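Local coordinates for acinetobacter secreted protease CpaA (Acinetobacter nosocomialis M2, PDB 6O38), which probably cleaves protein substrates as a zinc-dependent metalloprotease secreted by the type II pathway, and is bound here by its chaperone CpaB, at residues N406-N411 / A495-V500; E410-R415 / P538-P543; G468-A473 / A489-A494; V500-N503 / Y507-G510. All blocks are in the same frame, centred on the assembly; numbering follows the deposited sequence.

Interaction 1: N406-N411 / A495-V500. With ZN (zinc ion), chain M.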
loop_
_atom_site.group_PDB
_atom_site.type_symbol
_atom_site.label_atom_id
_atom_site.label_comp_id
_atom_site.label_asym_id
_atom_site.label_seq_id
_atom_site.Cartn_x
_atom_site.Cartn_y
_atom_site.Cartn_z
ATOM N N ASN A 406 -6.087 0.960 -12.717
ATOM C CA ASN A 406 -5.007 1.720 -13.339
ATOM C C ASN A 406 -3.828 1.886 -12.387
ATOM O O ASN A 406 -2.670 1.887 -12.820
ATOM C CB ASN A 406 -5.518 3.083 -13.804
ATOM C CG ASN A 406 -6.492 2.975 -14.960
ATOM O OD1 ASN A 406 -6.480 1.998 -15.708
ATOM N ND2 ASN A 406 -7.341 3.985 -15.115
ATOM N N LEU A 407 -4.102 2.034 -11.089
ATOM C CA LEU A 407 -3.018 2.109 -10.115
ATOM C C LEU A 407 -2.272 0.783 -10.021
ATOM O O LEU A 407 -1.037 0.761 -9.953
ATOM C CB LEU A 407 -3.565 2.516 -8.748
ATOM C CG LEU A 407 -2.557 2.495 -7.596
ATOM C CD1 LEU A 407 -1.495 3.566 -7.794
ATOM C CD2 LEU A 407 -3.256 2.668 -6.258
ATOM N N THR A 408 -3.007 -0.332 -10.015
ATOM C CA THR A 408 -2.366 -1.644 -9.982
ATOM C C THR A 408 -1.548 -1.889 -11.243
ATOM O O THR A 408 -0.424 -2.400 -11.175
ATOM C CB THR A 408 -3.422 -2.736 -9.807
ATOM O OG1 THR A 408 -4.158 -2.504 -8.600
ATOM C CG2 THR A 408 -2.769 -4.109 -9.739
ATOM N N ALA A 409 -2.099 -1.533 -12.407
ATOM C CA ALA A 409 -1.376 -1.722 -13.659
ATOM C C ALA A 409 -0.110 -0.875 -13.704
ATOM O O ALA A 409 0.947 -1.347 -14.138
ATOM C CB ALA A 409 -2.283 -1.391 -14.844
ATOM N N GLU A 410 -0.199 0.380 -13.258
ATOM C CA GLU A 410 0.960 1.266 -13.304
ATOM C C GLU A 410 2.048 0.808 -12.339
ATOM O O GLU A 410 3.241 0.923 -12.642
ATOM C CB GLU A 410 0.531 2.700 -12.996
ATOM C CG GLU A 410 1.612 3.740 -13.229
ATOM C CD GLU A 410 1.072 5.156 -13.174
ATOM O OE1 GLU A 410 0.235 5.507 -14.033
ATOM O OE2 GLU A 410 1.482 5.916 -12.271
ATOM N N ASN A 411 1.657 0.287 -11.173
ATOM C CA ASN A 411 2.636 -0.245 -10.232
ATOM C C ASN A 411 3.340 -1.482 -10.770
ATOM O O ASN A 411 4.447 -1.796 -10.319
ATOM C CB ASN A 411 1.964 -0.580 -8.899
ATOM C CG ASN A 411 1.573 0.656 -8.114
ATOM O OD1 ASN A 411 2.145 1.730 -8.299
ATOM N ND2 ASN A 411 0.595 0.507 -7.227
ATOM N N ALA A 495 -12.846 -5.755 -6.947
ATOM C CA ALA A 495 -13.086 -6.918 -7.791
ATOM C C ALA A 495 -12.862 -6.634 -9.269
ATOM O O ALA A 495 -12.627 -7.575 -10.035
ATOM C CB ALA A 495 -14.510 -7.434 -7.581
HETATM N N MSE A 496 -12.933 -5.373 -9.687
HETATM C CA MSE A 496 -12.818 -5.036 -11.101
HETATM C C MSE A 496 -11.443 -5.381 -11.658
HETATM O O MSE A 496 -11.337 -6.012 -12.708
HETATM C CB MSE A 496 -13.107 -3.555 -11.337
HETATM C CG MSE A 496 -13.192 -3.200 -12.811
HETATM SE SE MSE A 496 -13.347 -1.296 -13.168
HETATM C CE MSE A 496 -13.686 -1.388 -15.086
ATOM N N ARG A 497 -10.389 -4.963 -10.951
ATOM C CA ARG A 497 -9.038 -5.301 -11.381
ATOM C C ARG A 497 -8.809 -6.804 -11.398
ATOM O O ARG A 497 -7.904 -7.275 -12.097
ATOM C CB ARG A 497 -8.004 -4.625 -10.477
ATOM C CG ARG A 497 -7.940 -5.176 -9.062
ATOM C CD ARG A 497 -6.762 -4.586 -8.305
ATOM N NE ARG A 497 -6.682 -5.071 -6.931
ATOM C CZ ARG A 497 -5.833 -4.602 -6.023
ATOM N NH1 ARG A 497 -4.991 -3.630 -6.343
ATOM N NH2 ARG A 497 -5.828 -5.100 -4.794
ATOM N N HIS A 498 -9.614 -7.565 -10.655
ATOM C CA HIS A 498 -9.522 -9.020 -10.689
ATOM C C HIS A 498 -10.227 -9.586 -11.915
ATOM O O HIS A 498 -9.677 -10.442 -12.617
ATOM C CB HIS A 498 -10.108 -9.610 -9.405
ATOM C CG HIS A 498 -10.070 -11.105 -9.354
ATOM N ND1 HIS A 498 -8.990 -11.806 -8.863
ATOM C CD2 HIS A 498 -10.983 -12.034 -9.724
ATOM C CE1 HIS A 498 -9.238 -13.102 -8.936
ATOM N NE2 HIS A 498 -10.441 -13.267 -9.455
ATOM N N GLU A 499 -11.446 -9.117 -12.188
ATOM C CA GLU A 499 -12.186 -9.614 -13.343
ATOM C C GLU A 499 -11.546 -9.160 -14.650
ATOM O O GLU A 499 -11.504 -9.922 -15.623
ATOM C CB GLU A 499 -13.645 -9.162 -13.267
ATOM C CG GLU A 499 -14.365 -9.597 -11.997
ATOM C CD GLU A 499 -14.290 -11.097 -11.753
ATOM O OE1 GLU A 499 -14.186 -11.504 -10.577
ATOM O OE2 GLU A 499 -14.321 -11.871 -12.734
ATOM N N VAL A 500 -11.049 -7.921 -14.696
ATOM C CA VAL A 500 -10.356 -7.445 -15.891
ATOM C C VAL A 500 -9.081 -8.248 -16.118
ATOM O O VAL A 500 -8.700 -8.528 -17.262
ATOM C CB VAL A 500 -10.071 -5.935 -15.774
ATOM C CG1 VAL A 500 -9.110 -5.476 -16.864
ATOM C CG2 VAL A 500 -11.370 -5.146 -15.844
HETATM ZN ZN ZN M . -11.244 -15.068 -10.495
#

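Interaction 2: E410-R415 / P538-P543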
loop_
_atom_site.group_PDB
_atom_site.type_symbol
_atom_site.label_atom_id
_atom_site.label_comp_id
_atom_site.label_asym_id
_atom_site.label_seq_id
_atom_site.Cartn_x
_atom_site.Cartn_y
_atom_site.Cartn_z
ATOM N N GLU A 410 -0.199 0.380 -13.258
ATOM C CA GLU A 410 0.960 1.266 -13.304
ATOM C C GLU A 410 2.048 0.808 -12.339
ATOM O O GLU A 410 3.241 0.923 -12.642
ATOM C CB GLU A 410 0.531 2.700 -12.996
ATOM C CG GLU A 410 1.612 3.740 -13.229
ATOM C CD GLU A 410 1.072 5.156 -13.174
ATOM O OE1 GLU A 410 0.235 5.507 -14.033
ATOM O OE2 GLU A 410 1.482 5.916 -12.271
ATOM N N ASN A 411 1.657 0.287 -11.173
ATOM C CA ASN A 411 2.636 -0.245 -10.232
ATOM C C ASN A 411 3.340 -1.482 -10.770
ATOM O O ASN A 411 4.447 -1.796 -10.319
ATOM C CB ASN A 411 1.964 -0.580 -8.899
ATOM C CG ASN A 411 1.573 0.656 -8.114
ATOM O OD1 ASN A 411 2.145 1.730 -8.299
ATOM N ND2 ASN A 411 0.595 0.507 -7.227
ATOM N N SER A 412 2.728 -2.186 -11.719
ATOM C CA SER A 412 3.238 -3.458 -12.209
ATOM C C SER A 412 3.940 -3.345 -13.553
ATOM O O SER A 412 4.329 -4.373 -14.117
ATOM C CB SER A 412 2.097 -4.475 -12.315
ATOM O OG SER A 412 1.503 -4.709 -11.051
ATOM N N ASN A 413 4.107 -2.130 -14.080
ATOM C CA ASN A 413 4.613 -1.913 -15.435
ATOM C C ASN A 413 3.754 -2.628 -16.474
ATOM O O ASN A 413 4.249 -3.055 -17.520
ATOM C CB ASN A 413 6.080 -2.338 -15.567
ATOM C CG ASN A 413 6.985 -1.623 -14.582
ATOM O OD1 ASN A 413 6.906 -0.405 -14.419
ATOM N ND2 ASN A 413 7.850 -2.380 -13.918
ATOM N N ALA A 414 2.461 -2.763 -16.187
ATOM C CA ALA A 414 1.518 -3.312 -17.149
ATOM C C ALA A 414 1.157 -2.242 -18.170
ATOM O O ALA A 414 0.776 -1.126 -17.804
ATOM C CB ALA A 414 0.264 -3.825 -16.443
ATOM N N ARG A 415 1.279 -2.582 -19.450
ATOM C CA ARG A 415 1.140 -1.598 -20.522
ATOM C C ARG A 415 -0.326 -1.435 -20.930
ATOM O O ARG A 415 -0.708 -1.620 -22.085
ATOM C CB ARG A 415 2.002 -1.996 -21.715
ATOM C CG ARG A 415 3.489 -2.084 -21.410
ATOM C CD ARG A 415 4.311 -2.046 -22.685
ATOM N NE ARG A 415 5.718 -2.344 -22.439
ATOM C CZ ARG A 415 6.242 -3.566 -22.486
ATOM N NH1 ARG A 415 5.474 -4.607 -22.776
ATOM N NH2 ARG A 415 7.533 -3.746 -22.248
ATOM N N PRO A 538 8.116 -11.484 -12.046
ATOM C CA PRO A 538 9.413 -11.730 -11.398
ATOM C C PRO A 538 10.312 -10.508 -11.335
ATOM O O PRO A 538 11.443 -10.616 -10.850
ATOM C CB PRO A 538 10.035 -12.827 -12.274
ATOM C CG PRO A 538 9.416 -12.628 -13.611
ATOM C CD PRO A 538 8.014 -12.146 -13.357
ATOM N N TYR A 539 9.861 -9.355 -11.824
ATOM C CA TYR A 539 10.625 -8.120 -11.743
ATOM C C TYR A 539 10.016 -7.141 -10.750
ATOM O O TYR A 539 10.456 -5.988 -10.673
ATOM C CB TYR A 539 10.736 -7.488 -13.131
ATOM C CG TYR A 539 11.155 -8.484 -14.188
ATOM C CD1 TYR A 539 12.404 -9.090 -14.143
ATOM C CD2 TYR A 539 10.296 -8.832 -15.223
ATOM C CE1 TYR A 539 12.790 -10.007 -15.102
ATOM C CE2 TYR A 539 10.673 -9.749 -16.188
ATOM C CZ TYR A 539 11.920 -10.333 -16.122
ATOM O OH TYR A 539 12.302 -11.247 -17.079
ATOM N N LEU A 540 9.016 -7.577 -9.988
ATOM C CA LEU A 540 8.389 -6.783 -8.944
ATOM C C LEU A 540 8.659 -7.429 -7.593
ATOM O O LEU A 540 8.781 -8.653 -7.486
ATOM C CB LEU A 540 6.880 -6.666 -9.167
ATOM C CG LEU A 540 6.434 -6.019 -10.477
ATOM C CD1 LEU A 540 4.933 -6.145 -10.619
ATOM C CD2 LEU A 540 6.866 -4.562 -10.538
ATOM N N TYR A 541 8.751 -6.599 -6.558
ATOM C CA TYR A 541 9.064 -7.070 -5.217
ATOM C C TYR A 541 8.105 -6.455 -4.210
ATOM O O TYR A 541 7.676 -5.307 -4.367
ATOM C CB TYR A 541 10.515 -6.741 -4.845
ATOM C CG TYR A 541 11.527 -7.371 -5.775
ATOM C CD1 TYR A 541 11.897 -6.743 -6.958
ATOM C CD2 TYR A 541 12.103 -8.598 -5.477
ATOM C CE1 TYR A 541 12.815 -7.319 -7.815
ATOM C CE2 TYR A 541 13.023 -9.181 -6.328
ATOM C CZ TYR A 541 13.375 -8.536 -7.495
ATOM O OH TYR A 541 14.291 -9.112 -8.346
ATOM N N ASN A 542 7.764 -7.233 -3.186
ATOM C CA ASN A 542 6.944 -6.764 -2.081
ATOM C C ASN A 542 7.576 -5.520 -1.459
ATOM O O ASN A 542 8.734 -5.577 -1.018
ATOM C CB ASN A 542 6.792 -7.869 -1.035
ATOM C CG ASN A 542 5.747 -7.544 0.021
ATOM O OD1 ASN A 542 5.751 -6.464 0.613
ATOM N ND2 ASN A 542 4.843 -8.487 0.262
ATOM N N PRO A 543 6.865 -4.389 -1.416
ATOM C CA PRO A 543 7.499 -3.142 -0.949
ATOM C C PRO A 543 8.061 -3.226 0.461
ATOM O O PRO A 543 9.149 -2.697 0.720
ATOM C CB PRO A 543 6.356 -2.122 -1.045
ATOM C CG PRO A 543 5.451 -2.675 -2.099
ATOM C CD PRO A 543 5.495 -4.163 -1.907
#

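Interaction 3: G468-A473 / A489-A494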
loop_
_atom_site.group_PDB
_atom_site.type_symbol
_atom_site.label_atom_id
_atom_site.label_comp_id
_atom_site.label_asym_id
_atom_site.label_seq_id
_atom_site.Cartn_x
_atom_site.Cartn_y
_atom_site.Cartn_z
ATOM N N GLY A 468 -22.102 -19.232 -6.936
ATOM C CA GLY A 468 -20.890 -19.660 -6.271
ATOM C C GLY A 468 -19.810 -18.610 -6.148
ATOM O O GLY A 468 -18.656 -18.965 -5.887
ATOM N N GLY A 469 -20.146 -17.334 -6.321
ATOM C CA GLY A 469 -19.173 -16.262 -6.259
ATOM C C GLY A 469 -19.762 -14.954 -6.741
ATOM O O GLY A 469 -20.764 -14.945 -7.461
ATOM N N CYS A 470 -19.146 -13.839 -6.355
ATOM C CA CYS A 470 -19.672 -12.519 -6.669
ATOM C C CYS A 470 -19.024 -11.858 -7.880
ATOM O O CYS A 470 -19.347 -10.705 -8.175
ATOM C CB CYS A 470 -19.557 -11.610 -5.437
ATOM S SG CYS A 470 -17.904 -11.276 -4.779
ATOM N N GLY A 471 -18.134 -12.540 -8.587
ATOM C CA GLY A 471 -17.527 -11.976 -9.779
ATOM C C GLY A 471 -17.464 -12.989 -10.901
ATOM O O GLY A 471 -17.344 -14.194 -10.672
ATOM N N TRP A 472 -17.553 -12.483 -12.131
ATOM C CA TRP A 472 -17.481 -13.335 -13.309
ATOM C C TRP A 472 -16.817 -12.575 -14.449
ATOM O O TRP A 472 -17.058 -11.379 -14.629
ATOM C CB TRP A 472 -18.872 -13.816 -13.740
ATOM C CG TRP A 472 -19.526 -14.723 -12.745
ATOM C CD1 TRP A 472 -20.482 -14.383 -11.832
ATOM C CD2 TRP A 472 -19.262 -16.117 -12.550
ATOM N NE1 TRP A 472 -20.835 -15.482 -11.087
ATOM C CE2 TRP A 472 -20.100 -16.558 -11.507
ATOM C CE3 TRP A 472 -18.400 -17.036 -13.157
ATOM C CZ2 TRP A 472 -20.102 -17.878 -11.058
ATOM C CZ3 TRP A 472 -18.404 -18.344 -12.711
ATOM C CH2 TRP A 472 -19.250 -18.754 -11.673
ATOM N N ALA A 473 -15.990 -13.286 -15.219
ATOM C CA ALA A 473 -15.318 -12.718 -16.382
ATOM C C ALA A 473 -14.705 -13.816 -17.242
ATOM O O ALA A 473 -14.057 -14.729 -16.720
ATOM C CB ALA A 473 -14.237 -11.721 -15.955
ATOM N N ALA A 489 -23.469 -7.283 -3.219
ATOM C CA ALA A 489 -23.699 -8.040 -1.993
ATOM C C ALA A 489 -22.388 -8.458 -1.336
ATOM O O ALA A 489 -22.173 -8.217 -0.142
ATOM C CB ALA A 489 -24.568 -9.263 -2.289
ATOM N N GLY A 490 -21.499 -9.091 -2.098
ATOM C CA GLY A 490 -20.291 -9.650 -1.520
ATOM C C GLY A 490 -18.994 -9.100 -2.078
ATOM O O GLY A 490 -17.948 -9.196 -1.430
ATOM N N CYS A 491 -19.045 -8.520 -3.273
ATOM C CA CYS A 491 -17.861 -8.002 -3.942
ATOM C C CYS A 491 -17.732 -6.502 -3.714
ATOM O O CYS A 491 -18.725 -5.769 -3.756
ATOM C CB CYS A 491 -17.910 -8.291 -5.445
ATOM S SG CYS A 491 -17.139 -9.842 -6.000
ATOM N N SER A 492 -16.504 -6.051 -3.469
ATOM C CA SER A 492 -16.203 -4.633 -3.359
ATOM C C SER A 492 -15.659 -4.123 -4.692
ATOM O O SER A 492 -15.557 -4.860 -5.675
ATOM C CB SER A 492 -15.213 -4.376 -2.220
ATOM O OG SER A 492 -13.889 -4.697 -2.609
ATOM N N PHE A 493 -15.301 -2.837 -4.724
ATOM C CA PHE A 493 -14.788 -2.245 -5.954
ATOM C C PHE A 493 -13.398 -2.749 -6.321
ATOM O O PHE A 493 -12.925 -2.453 -7.424
ATOM C CB PHE A 493 -14.778 -0.717 -5.849
ATOM C CG PHE A 493 -13.879 -0.183 -4.768
ATOM C CD1 PHE A 493 -14.359 0.007 -3.483
ATOM C CD2 PHE A 493 -12.559 0.138 -5.040
ATOM C CE1 PHE A 493 -13.537 0.502 -2.489
ATOM C CE2 PHE A 493 -11.732 0.630 -4.050
ATOM C CZ PHE A 493 -12.222 0.815 -2.774
ATOM N N ALA A 494 -12.736 -3.494 -5.435
ATOM C CA ALA A 494 -11.460 -4.111 -5.769
ATOM C C ALA A 494 -11.613 -5.331 -6.667
ATOM O O ALA A 494 -10.602 -5.888 -7.107
ATOM C CB ALA A 494 -10.713 -4.503 -4.492
#

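Interaction 4: V500-N503 / Y507-G510. With ZN (zinc ion), chain M.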
loop_
_atom_site.group_PDB
_atom_site.type_symbol
_atom_site.label_atom_id
_atom_site.label_comp_id
_atom_site.label_asym_id
_atom_site.label_seq_id
_atom_site.Cartn_x
_atom_site.Cartn_y
_atom_site.Cartn_z
ATOM N N VAL A 500 -11.049 -7.921 -14.696
ATOM C CA VAL A 500 -10.356 -7.445 -15.891
ATOM C C VAL A 500 -9.081 -8.248 -16.118
ATOM O O VAL A 500 -8.700 -8.528 -17.262
ATOM C CB VAL A 500 -10.071 -5.935 -15.774
ATOM C CG1 VAL A 500 -9.110 -5.476 -16.864
ATOM C CG2 VAL A 500 -11.370 -5.146 -15.844
ATOM N N GLY A 501 -8.409 -8.640 -15.032
ATOM C CA GLY A 501 -7.272 -9.538 -15.161
ATOM C C GLY A 501 -7.630 -10.831 -15.866
ATOM O O GLY A 501 -6.873 -11.320 -16.708
ATOM N N HIS A 502 -8.787 -11.406 -15.528
ATOM C CA HIS A 502 -9.269 -12.584 -16.243
ATOM C C HIS A 502 -9.475 -12.276 -17.721
ATOM O O HIS A 502 -9.043 -13.038 -18.592
ATOM C CB HIS A 502 -10.567 -13.090 -15.612
ATOM C CG HIS A 502 -10.364 -13.901 -14.370
ATOM N ND1 HIS A 502 -9.603 -15.049 -14.348
ATOM C CD2 HIS A 502 -10.829 -13.734 -13.110
ATOM C CE1 HIS A 502 -9.604 -15.553 -13.126
ATOM N NE2 HIS A 502 -10.341 -14.772 -12.355
ATOM N N ASN A 503 -10.141 -11.155 -18.019
ATOM C CA ASN A 503 -10.347 -10.751 -19.407
ATOM C C ASN A 503 -9.025 -10.632 -20.155
ATOM O O ASN A 503 -8.941 -10.963 -21.343
ATOM C CB ASN A 503 -11.108 -9.426 -19.461
ATOM C CG ASN A 503 -12.582 -9.586 -19.142
ATOM O OD1 ASN A 503 -13.124 -10.690 -19.187
ATOM N ND2 ASN A 503 -13.241 -8.478 -18.822
ATOM N N TYR A 507 -5.064 -16.294 -14.855
ATOM C CA TYR A 507 -5.700 -17.329 -14.057
ATOM C C TYR A 507 -5.339 -17.133 -12.590
ATOM O O TYR A 507 -4.479 -16.321 -12.238
ATOM C CB TYR A 507 -5.275 -18.726 -14.531
ATOM C CG TYR A 507 -5.636 -19.031 -15.968
ATOM C CD1 TYR A 507 -4.839 -18.581 -17.015
ATOM C CD2 TYR A 507 -6.768 -19.773 -16.279
ATOM C CE1 TYR A 507 -5.163 -18.858 -18.330
ATOM C CE2 TYR A 507 -7.098 -20.055 -17.592
ATOM C CZ TYR A 507 -6.293 -19.595 -18.613
ATOM O OH TYR A 507 -6.619 -19.873 -19.921
ATOM N N HIS A 508 -6.014 -17.886 -11.726
ATOM C CA HIS A 508 -5.738 -17.808 -10.300
ATOM C C HIS A 508 -4.401 -18.471 -9.976
ATOM O O HIS A 508 -3.811 -19.186 -10.792
ATOM C CB HIS A 508 -6.860 -18.462 -9.495
ATOM C CG HIS A 508 -8.144 -17.694 -9.510
ATOM N ND1 HIS A 508 -9.373 -18.295 -9.347
ATOM C CD2 HIS A 508 -8.388 -16.371 -9.662
ATOM C CE1 HIS A 508 -10.321 -17.376 -9.403
ATOM N NE2 HIS A 508 -9.749 -16.200 -9.593
ATOM N N ASN A 509 -3.918 -18.210 -8.762
ATOM C CA ASN A 509 -2.689 -18.834 -8.293
ATOM C C ASN A 509 -2.825 -20.353 -8.301
ATOM O O ASN A 509 -3.901 -20.906 -8.061
ATOM C CB ASN A 509 -2.348 -18.341 -6.886
ATOM C CG ASN A 509 -3.484 -18.550 -5.904
ATOM O OD1 ASN A 509 -4.511 -17.873 -5.969
ATOM N ND2 ASN A 509 -3.305 -19.490 -4.982
ATOM N N GLY A 510 -1.712 -21.031 -8.583
ATOM C CA GLY A 510 -1.708 -22.469 -8.717
ATOM C C GLY A 510 -1.960 -22.976 -10.119
ATOM O O GLY A 510 -1.727 -24.163 -10.384
HETATM ZN ZN ZN M . -11.244 -15.068 -10.495
#

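Interaction 1: N406-N411 / A495-V500
A single side-chain hydrogen bond joins Thr408 to Arg497. Arg497 NH1 donates to Thr408 OG1 at 2.7 Å, with an N-H...O angle of 150°, and the hydroxyl oxygen meets the edge of the guanidinium only 9° out of its plane. The threonine side chain stands roughly perpendicular to the arginine arm. Arg497 leaves its helix with CG between the backbone N and the carbonyl carbon (chi1 70°) and then runs extended, which carries the guanidinium across to helix 391-411. The buried groups are also tied to their surroundings: Thr408 OG1 is hydrogen-bonded to Leu404 O, one turn back in its own helix, and Arg497 NH1 has a second acceptor in Asn533 OD1.

Van der Waals contact accompanies the hydrogen bond, with Arg497 CD beside Thr408 OG1 at 3.3 Å. Only these two residues touch, so the segments are joined through the arginine arm; the nearest CA atoms, those of Thr408 and Arg497, are 7.7 Å apart.

Helix 496-504 carries the HExxH signature of zinc metallopeptidases. Arg497 immediately precedes His498, the first histidine of that motif, so its hydrogen bond ties the metal-binding helix to helix 391-411.

Metal coordination falls to this next residue. His498 NE2 binds the zinc ion at 2.2 Å, its ring swung out with CG anti to the backbone N. His498 ND1 is hydrogen-bonded to Ala526 O, which helps fix the rotation of the imidazole, and Met527, probably the methionine of the metzincin Met-turn, packs against that ring.

Interaction 2: E410-R415 / P538-P543
Leu540 packs its two methyls on Ser412 and the residues around it, where helix 391-411 ends in a Schellman motif. Asn413 is the residue with positive phi (57°); its N bonds weakly to Glu410 O at 3.5 Å, and the wider bond of the motif probably runs from Ala414 N to Ala409 O.

The contact across the segments is purely van der Waals, and it joins the end of helix 391-411 to the loop between helices 496-504 and 557-569. Leu540 CG lies beside its own backbone N and anti to the carbonyl carbon (chi1 -60°), which directs the isobutyl group at the helix end. There its branches divide the work. CD1 rests on Ser412, 3.6 Å from Ser412 CA and 3.7 Å from Ser412 CB. The side chain of Asn413 runs antiparallel alongside that of Leu540 at the more exposed margin.

Polar ends are served by other parts of the fold. Ser412 OG bonds to Thr408 O and Tyr535 N, and Asn413 OD1 to Lys330 NZ. On the second branch, Leu540 CD2 lies 3.7 Å from Asn411 O and 4.1 Å from Asn413 ND2.

Interaction 3: G468-A473 / A489-A494
Asp487 OD1 takes the backbone N of Cys491 and, more weakly, that of Gly490, holding the turn where Gly490 and Cys491 meet Cys470. The bond that closes this contact is covalent: Cys470 SG and Cys491 SG form a disulfide of 2.0 Å with a right-handed twist (chi3 79°). Cys470 SG stands between its backbone N and carbonyl carbon (chi1 61°), which turns the sulfur to the opposite segment, and the CA atoms of Cys470 and Cys491 are 5.6 Å apart. Between the two segments there is little contact beyond the bridge. Cys470 SG comes within 3.6 Å of Gly490 C, and Cys491 SG lies 3.9 Å from Gly471 N without a hydrogen bond.

Further on the chain makes an ST turn, Ala494 N donating to Ser492 OG at 3.3 Å, just ahead of the zinc-binding helix.

The chaperone CpaB packs here too, Val168 of CpaB touching Cys491, and it shares backbone hydrogen bonds with Cys470 and Ser492. The disulfide ties the lead-in to strand 471-473 to the loop that leaves strand 483-487, its antiparallel neighbour, and enters helix 496-504; Ala473 packs on that helix and Phe493 on helix 391-411.

Interaction 4: V500-N503 / Y507-G510
His502 and His508 meet at the zinc ion, to which His502 NE2 and His508 NE2 each bind at 2.1 Å. His502 has the most surface buried here. It projects from helix 496-504 with CG beside the backbone N and anti to the carbonyl carbon (chi1 -80°), the torsion that brings its imidazole round to the metal. His508 belongs to the loop after the helix, and the two imidazole stems run nearly perpendicular.

The rings make an offset edge-to-face pair, the edge of His502 toward the face of His508, with planes at 70° and centroids 4.8 Å apart. His508 NE2 lies in the plane of the His502 ring at its edge, 3.2 Å from His502 NE2. That nearness comes from the shared metal and is no hydrogen bond. His502 ND1 bonds weakly to Leu506 O, which helps set the rotation of the ring.

Tyr507 contributes backbone more than ring. Its CA is 4.4 Å from His502 CE1, reached obliquely, while its CB points away, leaving the phenol to pack on Ile475 and Asn513.

Together with His498 these two histidines match the zinc-binding motif of metzincins, in which the chain turns after the helix and supplies the third histidine. Asp170 of the chaperone CpaB adds both carboxylate oxygens to the zinc, and Glu172 of CpaB accepts from His508 N. Three imidazole nitrogens plus that carboxylate fill the coordination with a ligand from the chaperone, consistent with a protease that is probably blocked while CpaB is bound.

How the interactions relate
Interactions 1 and 3 are buried, whereas 2 and 4 are only partly so. Interactions 1 and 2 share helix 391-411, whose last turn passes from a polar bond deep in the protein to methyl packing at its end. Interactions 1 and 4 share helix 496-504 and the zinc ion, with His498 NE2 3.0 Å from His508 NE2. Interaction 3 holds the approach to that helix with a disulfide, and its Ala473 touches both Glu499 of interaction 1 and His502 of interaction 4. Interaction 2 stands apart from the metal site, its nearest atoms about 10 Å from interaction 4 and about 13 Å from interaction 3.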